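Local coordinates for protein neurotoxin (Clostridium botulinum, PDB 3N7L) that probably binds gangliosides on nerve cells through this receptor-binding fragment, the part of the toxin that attaches to its target before entry, at residues L241-E246 and G299-Y304; L303-T308 and S361-S366; E341-G346 and S367-N372; S383-L386 and F392-E395. One frame throughout, in Å; residues are numbered along the deposited sequence.

Contact 1: L241-E246 and G299-Y304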
loop_
_atom_site.group_PDB
_atom_site.type_symbol
_atom_site.label_atom_id
_atom_site.label_comp_id
_atom_site.label_asym_id
_atom_site.label_seq_id
_atom_site.Cartn_x
_atom_site.Cartn_y
_atom_site.Cartn_z
ATOM N N LEU A 241 -4.428 8.990 -3.092
ATOM C CA LEU A 241 -4.822 9.914 -2.030
ATOM C C LEU A 241 -5.742 10.964 -2.663
ATOM O O LEU A 241 -5.489 11.434 -3.783
ATOM C CB LEU A 241 -3.590 10.591 -1.415
ATOM C CG LEU A 241 -3.813 11.450 -0.161
ATOM C CD1 LEU A 241 -4.203 10.549 1.012
ATOM C CD2 LEU A 241 -2.550 12.217 0.180
ATOM N N ARG A 242 -6.815 11.329 -1.969
ATOM C CA ARG A 242 -7.735 12.308 -2.535
ATOM C C ARG A 242 -8.064 13.492 -1.645
ATOM O O ARG A 242 -7.937 13.430 -0.425
ATOM C CB ARG A 242 -9.048 11.629 -2.946
ATOM C CG ARG A 242 -8.869 10.400 -3.812
ATOM C CD ARG A 242 -10.137 10.087 -4.587
ATOM N NE ARG A 242 -11.346 10.308 -3.796
ATOM C CZ ARG A 242 -11.882 9.426 -2.959
ATOM N NH1 ARG A 242 -12.981 9.745 -2.294
ATOM N NH2 ARG A 242 -11.337 8.231 -2.802
ATOM N N TYR A 243 -8.479 14.582 -2.287
ATOM C CA TYR A 243 -8.882 15.792 -1.590
ATOM C C TYR A 243 -10.333 15.566 -1.160
ATOM O O TYR A 243 -10.993 14.651 -1.657
ATOM C CB TYR A 243 -8.816 17.003 -2.538
ATOM C CG TYR A 243 -7.412 17.439 -2.913
ATOM C CD1 TYR A 243 -6.896 17.203 -4.193
ATOM C CD2 TYR A 243 -6.595 18.089 -1.985
ATOM C CE1 TYR A 243 -5.593 17.608 -4.533
ATOM C CE2 TYR A 243 -5.303 18.496 -2.313
ATOM C CZ TYR A 243 -4.808 18.254 -3.581
ATOM O OH TYR A 243 -3.527 18.661 -3.879
ATOM N N ASP A 244 -10.814 16.375 -0.223
ATOM C CA ASP A 244 -12.204 16.295 0.228
ATOM C C ASP A 244 -12.609 14.939 0.816
ATOM O O ASP A 244 -13.738 14.496 0.615
ATOM C CB ASP A 244 -13.141 16.616 -0.951
ATOM C CG ASP A 244 -12.668 17.802 -1.779
ATOM O OD1 ASP A 244 -13.020 17.858 -2.978
ATOM O OD2 ASP A 244 -11.958 18.681 -1.237
ATOM N N LYS A 245 -11.699 14.284 1.534
ATOM C CA LYS A 245 -11.988 12.981 2.140
ATOM C C LYS A 245 -11.308 12.875 3.506
ATOM O O LYS A 245 -10.161 13.300 3.676
ATOM C CB LYS A 245 -11.503 11.858 1.221
ATOM C CG LYS A 245 -11.718 10.432 1.745
ATOM C CD LYS A 245 -11.334 9.406 0.672
ATOM C CE LYS A 245 -11.395 7.965 1.183
ATOM N NZ LYS A 245 -12.703 7.629 1.813
ATOM N N GLU A 246 -12.018 12.314 4.477
ATOM C CA GLU A 246 -11.480 12.164 5.822
ATOM C C GLU A 246 -10.390 11.095 5.881
ATOM O O GLU A 246 -10.542 10.006 5.323
ATOM C CB GLU A 246 -12.604 11.810 6.799
ATOM C CG GLU A 246 -13.504 12.975 7.159
ATOM C CD GLU A 246 -14.531 12.614 8.223
ATOM O OE1 GLU A 246 -15.034 13.530 8.897
ATOM O OE2 GLU A 246 -14.841 11.417 8.384
ATOM N N GLY A 299 2.110 15.161 -6.438
ATOM C CA GLY A 299 3.367 15.749 -6.015
ATOM C C GLY A 299 3.361 17.217 -5.630
ATOM O O GLY A 299 2.824 17.591 -4.592
ATOM N N GLU A 300 3.947 18.059 -6.468
ATOM C CA GLU A 300 4.045 19.492 -6.183
ATOM C C GLU A 300 2.779 20.300 -5.880
ATOM O O GLU A 300 2.806 21.527 -5.966
ATOM C CB GLU A 300 4.808 20.174 -7.321
ATOM C CG GLU A 300 6.291 19.864 -7.310
ATOM C CD GLU A 300 6.990 20.470 -6.110
ATOM O OE1 GLU A 300 7.070 21.715 -6.034
ATOM O OE2 GLU A 300 7.453 19.706 -5.238
ATOM N N ASN A 301 1.680 19.643 -5.526
ATOM C CA ASN A 301 0.449 20.374 -5.207
ATOM C C ASN A 301 0.605 21.191 -3.924
ATOM O O ASN A 301 1.318 20.785 -3.003
ATOM C CB ASN A 301 -0.730 19.413 -5.000
ATOM C CG ASN A 301 -1.252 18.815 -6.294
ATOM O OD1 ASN A 301 -0.669 18.989 -7.366
ATOM N ND2 ASN A 301 -2.363 18.095 -6.192
ATOM N N VAL A 302 -0.051 22.347 -3.873
ATOM C CA VAL A 302 -0.031 23.184 -2.677
ATOM C C VAL A 302 -1.406 22.948 -2.050
ATOM O O VAL A 302 -2.426 23.041 -2.736
ATOM C CB VAL A 302 0.150 24.679 -3.017
ATOM C CG1 VAL A 302 0.272 25.496 -1.729
ATOM C CG2 VAL A 302 1.408 24.870 -3.868
ATOM N N LEU A 303 -1.434 22.638 -0.757
ATOM C CA LEU A 303 -2.697 22.323 -0.083
ATOM C C LEU A 303 -2.718 22.715 1.393
ATOM O O LEU A 303 -1.734 23.238 1.924
ATOM C CB LEU A 303 -2.942 20.812 -0.211
ATOM C CG LEU A 303 -1.723 19.938 0.160
ATOM C CD1 LEU A 303 -1.568 19.855 1.670
ATOM C CD2 LEU A 303 -1.878 18.531 -0.427
ATOM N N TYR A 304 -3.852 22.477 2.051
ATOM C CA TYR A 304 -3.967 22.749 3.479
ATOM C C TYR A 304 -4.843 21.673 4.124
ATOM O O TYR A 304 -5.463 20.859 3.430
ATOM C CB TYR A 304 -4.513 24.165 3.763
ATOM C CG TYR A 304 -5.928 24.457 3.300
ATOM C CD1 TYR A 304 -6.191 24.824 1.983
ATOM C CD2 TYR A 304 -7.001 24.402 4.199
ATOM C CE1 TYR A 304 -7.489 25.138 1.564
ATOM C CE2 TYR A 304 -8.300 24.711 3.795
ATOM C CZ TYR A 304 -8.538 25.080 2.477
ATOM O OH TYR A 304 -9.819 25.379 2.065
#

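Contact 2: L303-T308 and S361-S366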
loop_
_atom_site.group_PDB
_atom_site.type_symbol
_atom_site.label_atom_id
_atom_site.label_comp_id
_atom_site.label_asym_id
_atom_site.label_seq_id
_atom_site.Cartn_x
_atom_site.Cartn_y
_atom_site.Cartn_z
ATOM N N LEU A 303 -1.434 22.638 -0.757
ATOM C CA LEU A 303 -2.697 22.323 -0.083
ATOM C C LEU A 303 -2.718 22.715 1.393
ATOM O O LEU A 303 -1.734 23.238 1.924
ATOM C CB LEU A 303 -2.942 20.812 -0.211
ATOM C CG LEU A 303 -1.723 19.938 0.160
ATOM C CD1 LEU A 303 -1.568 19.855 1.670
ATOM C CD2 LEU A 303 -1.878 18.531 -0.427
ATOM N N TYR A 304 -3.852 22.477 2.051
ATOM C CA TYR A 304 -3.967 22.749 3.479
ATOM C C TYR A 304 -4.843 21.673 4.124
ATOM O O TYR A 304 -5.463 20.859 3.430
ATOM C CB TYR A 304 -4.513 24.165 3.763
ATOM C CG TYR A 304 -5.928 24.457 3.300
ATOM C CD1 TYR A 304 -6.191 24.824 1.983
ATOM C CD2 TYR A 304 -7.001 24.402 4.199
ATOM C CE1 TYR A 304 -7.489 25.138 1.564
ATOM C CE2 TYR A 304 -8.300 24.711 3.795
ATOM C CZ TYR A 304 -8.538 25.080 2.477
ATOM O OH TYR A 304 -9.819 25.379 2.065
ATOM N N PHE A 305 -4.883 21.655 5.450
ATOM C CA PHE A 305 -5.654 20.643 6.160
ATOM C C PHE A 305 -6.756 21.186 7.056
ATOM O O PHE A 305 -6.536 22.094 7.848
ATOM C CB PHE A 305 -4.722 19.775 7.018
ATOM C CG PHE A 305 -3.612 19.122 6.246
ATOM C CD1 PHE A 305 -2.360 19.723 6.162
ATOM C CD2 PHE A 305 -3.818 17.900 5.603
ATOM C CE1 PHE A 305 -1.319 19.114 5.451
ATOM C CE2 PHE A 305 -2.793 17.288 4.892
ATOM C CZ PHE A 305 -1.535 17.898 4.818
ATOM N N ASN A 306 -7.940 20.602 6.932
ATOM C CA ASN A 306 -9.088 20.979 7.753
ATOM C C ASN A 306 -9.341 19.818 8.711
ATOM O O ASN A 306 -8.958 18.684 8.430
ATOM C CB ASN A 306 -10.341 21.170 6.882
ATOM C CG ASN A 306 -10.522 22.595 6.401
ATOM O OD1 ASN A 306 -11.285 22.848 5.470
ATOM N ND2 ASN A 306 -9.843 23.533 7.038
ATOM N N THR A 307 -9.976 20.100 9.841
ATOM C CA THR A 307 -10.315 19.049 10.793
ATOM C C THR A 307 -11.486 19.478 11.659
ATOM O O THR A 307 -11.534 20.607 12.135
ATOM C CB THR A 307 -9.127 18.668 11.708
ATOM O OG1 THR A 307 -9.543 17.638 12.620
ATOM C CG2 THR A 307 -8.628 19.881 12.494
ATOM N N THR A 308 -12.435 18.569 11.844
ATOM C CA THR A 308 -13.608 18.839 12.658
ATOM C C THR A 308 -13.372 18.260 14.041
ATOM O O THR A 308 -13.216 17.051 14.192
ATOM C CB THR A 308 -14.865 18.190 12.044
ATOM O OG1 THR A 308 -15.102 18.752 10.747
ATOM C CG2 THR A 308 -16.092 18.428 12.936
ATOM N N SER A 361 4.353 10.396 2.513
ATOM C CA SER A 361 4.607 11.664 1.872
ATOM C C SER A 361 5.385 12.580 2.784
ATOM O O SER A 361 5.481 12.355 3.991
ATOM C CB SER A 361 3.282 12.337 1.510
ATOM O OG SER A 361 2.544 12.640 2.690
ATOM N N GLN A 362 5.955 13.611 2.181
ATOM C CA GLN A 362 6.675 14.621 2.918
ATOM C C GLN A 362 5.913 15.907 2.649
ATOM O O GLN A 362 5.379 16.108 1.553
ATOM C CB GLN A 362 8.129 14.713 2.456
ATOM C CG GLN A 362 9.019 13.682 3.142
ATOM C CD GLN A 362 10.490 13.841 2.798
ATOM O OE1 GLN A 362 11.356 13.756 3.670
ATOM N NE2 GLN A 362 10.780 14.061 1.525
ATOM N N LEU A 363 5.829 16.749 3.671
ATOM C CA LEU A 363 5.107 18.006 3.589
ATOM C C LEU A 363 6.033 19.177 3.900
ATOM O O LEU A 363 6.648 19.236 4.960
ATOM C CB LEU A 363 3.928 17.974 4.576
ATOM C CG LEU A 363 2.819 16.979 4.205
ATOM C CD1 LEU A 363 2.006 16.591 5.434
ATOM C CD2 LEU A 363 1.931 17.607 3.138
ATOM N N PHE A 364 6.126 20.107 2.958
ATOM C CA PHE A 364 6.972 21.284 3.118
ATOM C C PHE A 364 6.118 22.536 3.323
ATOM O O PHE A 364 5.156 22.759 2.593
ATOM C CB PHE A 364 7.853 21.448 1.873
ATOM C CG PHE A 364 8.755 20.275 1.621
ATOM C CD1 PHE A 364 9.989 20.181 2.256
ATOM C CD2 PHE A 364 8.349 19.234 0.789
ATOM C CE1 PHE A 364 10.806 19.064 2.072
ATOM C CE2 PHE A 364 9.155 18.114 0.598
ATOM C CZ PHE A 364 10.386 18.030 1.242
ATOM N N LEU A 365 6.461 23.342 4.326
ATOM C CA LEU A 365 5.728 24.576 4.579
ATOM C C LEU A 365 5.870 25.467 3.346
ATOM O O LEU A 365 6.978 25.706 2.858
ATOM C CB LEU A 365 6.284 25.303 5.807
ATOM C CG LEU A 365 5.672 26.688 6.066
ATOM C CD1 LEU A 365 4.185 26.546 6.332
ATOM C CD2 LEU A 365 6.365 27.354 7.249
ATOM N N SER A 366 4.737 25.945 2.849
ATOM C CA SER A 366 4.692 26.791 1.670
ATOM C C SER A 366 4.844 28.272 1.982
ATOM O O SER A 366 4.403 28.751 3.025
ATOM C CB SER A 366 3.366 26.573 0.945
ATOM O OG SER A 366 3.127 27.608 0.012
#

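Contact 3: E341-G346 and S367-N372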
loop_
_atom_site.group_PDB
_atom_site.type_symbol
_atom_site.label_atom_id
_atom_site.label_comp_id
_atom_site.label_asym_id
_atom_site.label_seq_id
_atom_site.Cartn_x
_atom_site.Cartn_y
_atom_site.Cartn_z
ATOM N N GLU A 341 -4.967 33.801 6.254
ATOM C CA GLU A 341 -4.086 33.294 7.301
ATOM C C GLU A 341 -3.573 31.896 6.955
ATOM O O GLU A 341 -2.423 31.556 7.237
ATOM C CB GLU A 341 -4.813 33.268 8.649
ATOM C CG GLU A 341 -5.237 34.643 9.143
ATOM C CD GLU A 341 -4.090 35.640 9.143
ATOM O OE1 GLU A 341 -3.086 35.392 9.844
ATOM O OE2 GLU A 341 -4.188 36.669 8.436
ATOM N N ILE A 342 -4.428 31.084 6.343
ATOM C CA ILE A 342 -4.029 29.736 5.953
ATOM C C ILE A 342 -2.894 29.780 4.925
ATOM O O ILE A 342 -1.936 29.012 5.005
ATOM C CB ILE A 342 -5.217 28.952 5.353
ATOM C CG1 ILE A 342 -6.262 28.684 6.443
ATOM C CG2 ILE A 342 -4.722 27.647 4.725
ATOM C CD1 ILE A 342 -7.502 27.957 5.951
ATOM N N ARG A 343 -3.001 30.694 3.968
ATOM C CA ARG A 343 -1.989 30.820 2.924
ATOM C C ARG A 343 -0.618 31.171 3.495
ATOM O O ARG A 343 0.413 30.780 2.944
ATOM C CB ARG A 343 -2.419 31.882 1.907
ATOM C CG ARG A 343 -3.754 31.575 1.242
ATOM C CD ARG A 343 -4.209 32.716 0.345
ATOM N NE ARG A 343 -3.538 32.686 -0.948
ATOM C CZ ARG A 343 -3.832 31.826 -1.921
ATOM N NH1 ARG A 343 -4.792 30.927 -1.750
ATOM N NH2 ARG A 343 -3.158 31.858 -3.065
ATOM N N LYS A 344 -0.606 31.892 4.610
ATOM C CA LYS A 344 0.655 32.294 5.227
ATOM C C LYS A 344 1.180 31.354 6.303
ATOM O O LYS A 344 2.393 31.206 6.460
ATOM C CB LYS A 344 0.526 33.697 5.828
ATOM C CG LYS A 344 0.235 34.782 4.801
ATOM C CD LYS A 344 0.145 36.152 5.442
ATOM C CE LYS A 344 -1.011 36.233 6.421
ATOM N NZ LYS A 344 -1.196 37.623 6.925
ATOM N N TYR A 345 0.283 30.715 7.047
ATOM C CA TYR A 345 0.731 29.848 8.128
ATOM C C TYR A 345 0.336 28.378 8.083
ATOM O O TYR A 345 0.783 27.605 8.930
ATOM C CB TYR A 345 0.272 30.438 9.460
ATOM C CG TYR A 345 0.600 31.901 9.599
ATOM C CD1 TYR A 345 1.917 32.351 9.496
ATOM C CD2 TYR A 345 -0.405 32.843 9.808
ATOM C CE1 TYR A 345 2.226 33.704 9.596
ATOM C CE2 TYR A 345 -0.110 34.201 9.910
ATOM C CZ TYR A 345 1.209 34.623 9.802
ATOM O OH TYR A 345 1.504 35.962 9.902
ATOM N N GLY A 346 -0.482 27.983 7.114
ATOM C CA GLY A 346 -0.901 26.591 7.062
ATOM C C GLY A 346 -0.957 25.918 5.705
ATOM O O GLY A 346 -1.674 24.934 5.535
ATOM N N SER A 367 5.482 28.994 1.069
ATOM C CA SER A 367 5.646 30.427 1.240
ATOM C C SER A 367 4.458 31.082 0.553
ATOM O O SER A 367 4.355 31.060 -0.674
ATOM C CB SER A 367 6.944 30.914 0.596
ATOM O OG SER A 367 7.099 32.302 0.810
ATOM N N ASN A 368 3.556 31.644 1.350
ATOM C CA ASN A 368 2.366 32.307 0.827
ATOM C C ASN A 368 1.620 31.487 -0.223
ATOM O O ASN A 368 1.212 32.005 -1.259
ATOM C CB ASN A 368 2.741 33.673 0.249
ATOM C CG ASN A 368 3.141 34.662 1.325
ATOM O OD1 ASN A 368 4.241 35.221 1.298
ATOM N ND2 ASN A 368 2.245 34.881 2.285
ATOM N N ALA A 369 1.441 30.200 0.058
ATOM C CA ALA A 369 0.732 29.302 -0.847
ATOM C C ALA A 369 1.360 29.123 -2.236
ATOM O O ALA A 369 0.655 28.822 -3.193
ATOM C CB ALA A 369 -0.726 29.749 -0.984
ATOM N N THR A 370 2.674 29.319 -2.349
ATOM C CA THR A 370 3.366 29.107 -3.625
ATOM C C THR A 370 4.118 27.779 -3.491
ATOM O O THR A 370 4.007 27.102 -2.467
ATOM C CB THR A 370 4.406 30.224 -3.944
ATOM O OG1 THR A 370 5.408 30.263 -2.917
ATOM C CG2 THR A 370 3.722 31.592 -4.050
ATOM N N THR A 371 4.879 27.401 -4.514
ATOM C CA THR A 371 5.642 26.158 -4.451
ATOM C C THR A 371 7.020 26.374 -3.817
ATOM O O THR A 371 7.853 25.464 -3.787
ATOM C CB THR A 371 5.821 25.536 -5.851
ATOM O OG1 THR A 371 6.193 26.558 -6.781
ATOM C CG2 THR A 371 4.532 24.873 -6.312
ATOM N N ASN A 372 7.251 27.580 -3.305
ATOM C CA ASN A 372 8.515 27.904 -2.656
ATOM C C ASN A 372 8.487 27.346 -1.241
ATOM O O ASN A 372 7.577 27.640 -0.467
ATOM C CB ASN A 372 8.726 29.418 -2.632
ATOM C CG ASN A 372 8.805 30.010 -4.026
ATOM O OD1 ASN A 372 9.663 29.629 -4.824
ATOM N ND2 ASN A 372 7.904 30.939 -4.330
#

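Contact 4: S383-L386 and F392-E395. With SO4 (sulfate ion), chain B.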
loop_
_atom_site.group_PDB
_atom_site.type_symbol
_atom_site.label_atom_id
_atom_site.label_comp_id
_atom_site.label_asym_id
_atom_site.label_seq_id
_atom_site.Cartn_x
_atom_site.Cartn_y
_atom_site.Cartn_z
ATOM N N SER A 383 8.509 20.420 25.853
ATOM C CA SER A 383 7.927 20.808 27.126
ATOM C C SER A 383 7.474 22.260 27.148
ATOM O O SER A 383 8.295 23.177 27.136
ATOM C CB SER A 383 8.943 20.571 28.250
ATOM O OG SER A 383 8.442 21.020 29.499
ATOM N N PHE A 384 6.165 22.468 27.154
ATOM C CA PHE A 384 5.620 23.812 27.225
ATOM C C PHE A 384 4.197 23.771 27.778
ATOM O O PHE A 384 3.809 22.784 28.407
ATOM C CB PHE A 384 5.693 24.532 25.861
ATOM C CG PHE A 384 4.898 23.882 24.747
ATOM C CD1 PHE A 384 3.850 24.569 24.138
ATOM C CD2 PHE A 384 5.229 22.614 24.271
ATOM C CE1 PHE A 384 3.143 24.003 23.067
ATOM C CE2 PHE A 384 4.531 22.039 23.202
ATOM C CZ PHE A 384 3.486 22.733 22.597
ATOM N N LYS A 385 3.427 24.833 27.565
ATOM C CA LYS A 385 2.070 24.879 28.090
ATOM C C LYS A 385 0.992 25.047 27.019
ATOM O O LYS A 385 1.115 25.890 26.129
ATOM C CB LYS A 385 1.964 26.017 29.117
ATOM C CG LYS A 385 2.973 25.908 30.257
ATOM C CD LYS A 385 2.882 27.090 31.213
ATOM C CE LYS A 385 3.819 26.899 32.400
ATOM N NZ LYS A 385 3.807 28.077 33.308
ATOM N N LEU A 386 -0.058 24.235 27.114
ATOM C CA LEU A 386 -1.180 24.286 26.178
ATOM C C LEU A 386 -2.496 24.284 26.951
ATOM O O LEU A 386 -2.595 23.697 28.035
ATOM C CB LEU A 386 -1.162 23.081 25.222
ATOM C CG LEU A 386 -0.088 23.016 24.129
ATOM C CD1 LEU A 386 -0.160 21.668 23.416
ATOM C CD2 LEU A 386 -0.280 24.159 23.140
ATOM N N PHE A 392 2.898 24.373 35.613
ATOM C CA PHE A 392 4.066 23.673 35.095
ATOM C C PHE A 392 4.042 23.483 33.592
ATOM O O PHE A 392 3.003 23.614 32.952
ATOM C CB PHE A 392 4.165 22.283 35.736
ATOM C CG PHE A 392 4.234 22.304 37.235
ATOM C CD1 PHE A 392 5.393 22.714 37.888
ATOM C CD2 PHE A 392 3.133 21.915 37.996
ATOM C CE1 PHE A 392 5.459 22.734 39.281
ATOM C CE2 PHE A 392 3.188 21.932 39.391
ATOM C CZ PHE A 392 4.351 22.341 40.036
ATOM N N ASN A 393 5.210 23.172 33.042
ATOM C CA ASN A 393 5.332 22.877 31.628
ATOM C C ASN A 393 5.099 21.367 31.532
ATOM O O ASN A 393 5.330 20.638 32.499
ATOM C CB ASN A 393 6.727 23.244 31.130
ATOM C CG ASN A 393 6.898 24.733 30.953
ATOM O OD1 ASN A 393 6.293 25.331 30.066
ATOM N ND2 ASN A 393 7.710 25.345 31.806
ATOM N N HIS A 394 4.633 20.907 30.380
ATOM C CA HIS A 394 4.344 19.494 30.175
ATOM C C HIS A 394 4.897 19.059 28.830
ATOM O O HIS A 394 4.902 19.838 27.875
ATOM C CB HIS A 394 2.829 19.258 30.177
ATOM C CG HIS A 394 2.141 19.757 31.408
ATOM N ND1 HIS A 394 1.986 18.985 32.539
ATOM C CD2 HIS A 394 1.605 20.966 31.700
ATOM C CE1 HIS A 394 1.383 19.697 33.476
ATOM N NE2 HIS A 394 1.143 20.902 32.991
ATOM N N GLU A 395 5.362 17.820 28.764
ATOM C CA GLU A 395 5.891 17.268 27.524
ATOM C C GLU A 395 4.714 16.925 26.617
ATOM O O GLU A 395 3.772 16.258 27.037
ATOM C CB GLU A 395 6.712 16.000 27.805
ATOM C CG GLU A 395 8.097 16.262 28.415
ATOM C CD GLU A 395 9.136 16.706 27.382
ATOM O OE1 GLU A 395 10.162 17.299 27.781
ATOM O OE2 GLU A 395 8.939 16.450 26.173
HETATM S S SO4 B . -0.766 22.682 35.583
HETATM O O1 SO4 B . -0.232 21.957 36.739
HETATM O O2 SO4 B . -1.437 23.911 36.038
HETATM O O3 SO4 B . -1.743 21.832 34.854
HETATM O O4 SO4 B . 0.355 23.018 34.682
HETATM O O HOH W 1 8.026 19.085 31.347
#

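Contact 1: L241-E246 and G299-Y304
Tyr243 and Leu303 mark the nearest approach of the two backbones, with CA atoms 9.1 Å apart. No backbone bond joins the segments, and the gap is bridged by side chains. Tyr243 does most of the bridging. Its CG is turned away from its own carbonyl carbon (chi1 -71°), and the ring reaches far enough for its phenol end to arrive between Asn301 and Leu303. The Asn301 amide meets the ring at its edge, with the two planes only 14° apart. The phenol oxygen OH of Tyr243 also comes within 3.1 Å of CB of Asn301. Leu303 meets the same end of the ring with aliphatic carbons, its side chain running at about a right angle to that of Tyr243. CD2 of Leu303 is 3.8 Å from OH of Tyr243 and 3.9 Å from CE2. CB of Leu303 sits in the ring plane, at the edge, also 3.9 Å from CE2 of Tyr243. All three residues are buried, and the phenol end lies between the Asn301 amide and the Leu303 side chain. Segment 241-246 is the loop leading into strand 246-251, and segment 299-304 includes the start of strand 302-308. Between these parts lies strand 283-287, whose Ile285 touches both Tyr243 and Leu303. Ile350 of strand 348-354 packs on Leu303 as well.

Contact 2: L303-T308 and S361-S366
Phe305 and Leu363 come from opposite directions, and the leucine methyls meet the CZ end of the ring. CD2 of Leu363 lies in the ring plane at its edge, 3.9 Å from CZ of Phe305. CD1 of Leu363 approaches obliquely and is slightly nearer, 3.8 Å from CZ of Phe305. One methyl thus lies in the ring plane and the other is displaced to one side of it. In Leu363 a chi1 of -68° turns the fork toward strand 302-308. Leu303 adds a looser touch, with its CD1 4.4 Å from CD2 of Leu363. No hydrogen bond crosses the contact, and all three residues are buried. The backbones stay well apart, with the nearest CA atoms, of Leu303 and Ser366, at 8.8 Å. Strands 302-308 and 359-366 are not paired with each other. Strand 348-354 pairs with both, and its Ile350 touches Leu363. Ile285 and Leu316 also pack on Phe305. Apolar side chains from non-adjacent strands meeting in a shared interior fit the closed barrel of a beta-trefoil, the fold of this C-terminal receptor-binding region.

Contact 3: E341-G346 and S367-N372
Arg343 and Ala369 meet by van der Waals packing, a methyl over the face of a charged group. CB of Ala369 lies over one face of the Arg343 guanidinium, 3.8 Å above the plane and over its centre. The arginine chain bends at chi3 (80°), which folds the flat group back across the methyl. A second packing contact between side chains brings CG of Lys344 to 3.2 Å from ND2 of Asn368. Backbone contacts centre on the carbonyl of Arg343. Its O receives a CA-H...O contact from Asn368 CA at 3.3 Å and lies 3.1 Å from Ala369 N. Other polar bonds lie within each segment. Asn368 and Ala369 are the middle residues of a type I' turn, closed by Thr370 N bonding to Ser367 O at 2.9 Å. The same carbonyl also accepts from OG1 of Thr370, at 2.6 Å and in the carbonyl plane. OG1 of Thr370 in turn accepts from Asn372 N in an ST turn, and from Asn372 ND2. On the helix, Lys344 NZ makes a weak salt bridge to Glu341 OE2 at 3.5 Å. The contact sets the last turn of helix 339-345 against the loop between strands 359-366 and 373-384. Ile342 of the helix also packs on Tyr304 of strand 302-308, and Thr371 of the loop on Val302.

Contact 4: S383-L386 and F392-E395
Phe384 and His394 join the two arms of a beta hairpin, strands 373-384 and 394-402, near their tip. They form an antiparallel hydrogen-bonded pair. His394 N donates to Phe384 O at 2.8 Å and nearly straight, 167° at the hydrogen. Phe384 N returns a bond to His394 O at 3.0 Å, from above the carbonyl plane. Ser383 and Glu395 follow as a non-hydrogen-bonded pair.

Lys385 carries the contact on toward the loop. From CB the chain sets off with a chi1 of -56°, and everything beyond CG is extended. CG rests 3.4 Å from OD1 of Asn393, with the two side chains at about a right angle. CD runs past the same OD1 and the carbonyl O of Phe392. CE comes closer to that carbonyl, 3.4 Å from Phe392 O. NZ then hydrogen-bonds to the carbonyl O of Tyr390, so the lysine spans from the end of strand 373-384 to the backbone of the connecting loop.

On the face with Glu395, the OG of Ser383 packs against CB of Asn393. It also shares a water with Asn393 O, though the bond to that carbonyl is weak. The loop, which includes Trp391, is probably the ganglioside-binding loop of this toxin. A sulfate, probably from the crystallisation liquor, sits there, bonded also to the backbone N of Tyr390 and Trp391. Its O4 takes two bonds from segment 392-395, from Phe392 N at 3.0 Å and from His394 NE2 at 2.8 Å.

All four contacts lie in the C-terminal beta-trefoil region. From the N terminus, contact 1 closes first and brings the loop before strand 246-251 to the start of strand 302-308. Contact 2 opens on that same strand and shares Leu303 and Tyr304 with contact 1. Contact 2 closes at strand 359-366. Contact 3 opens before that, at helix 339-345, and closes just after it, so contacts 2 and 3 cross. Tyr304 packs on Gly346, and Val302 on Ala369 and Thr370, which joins contacts 1 to 3 into one cluster. Contact 4 comes last, closing a short hairpin loop about 14 Å from contact 2 at the nearest atoms.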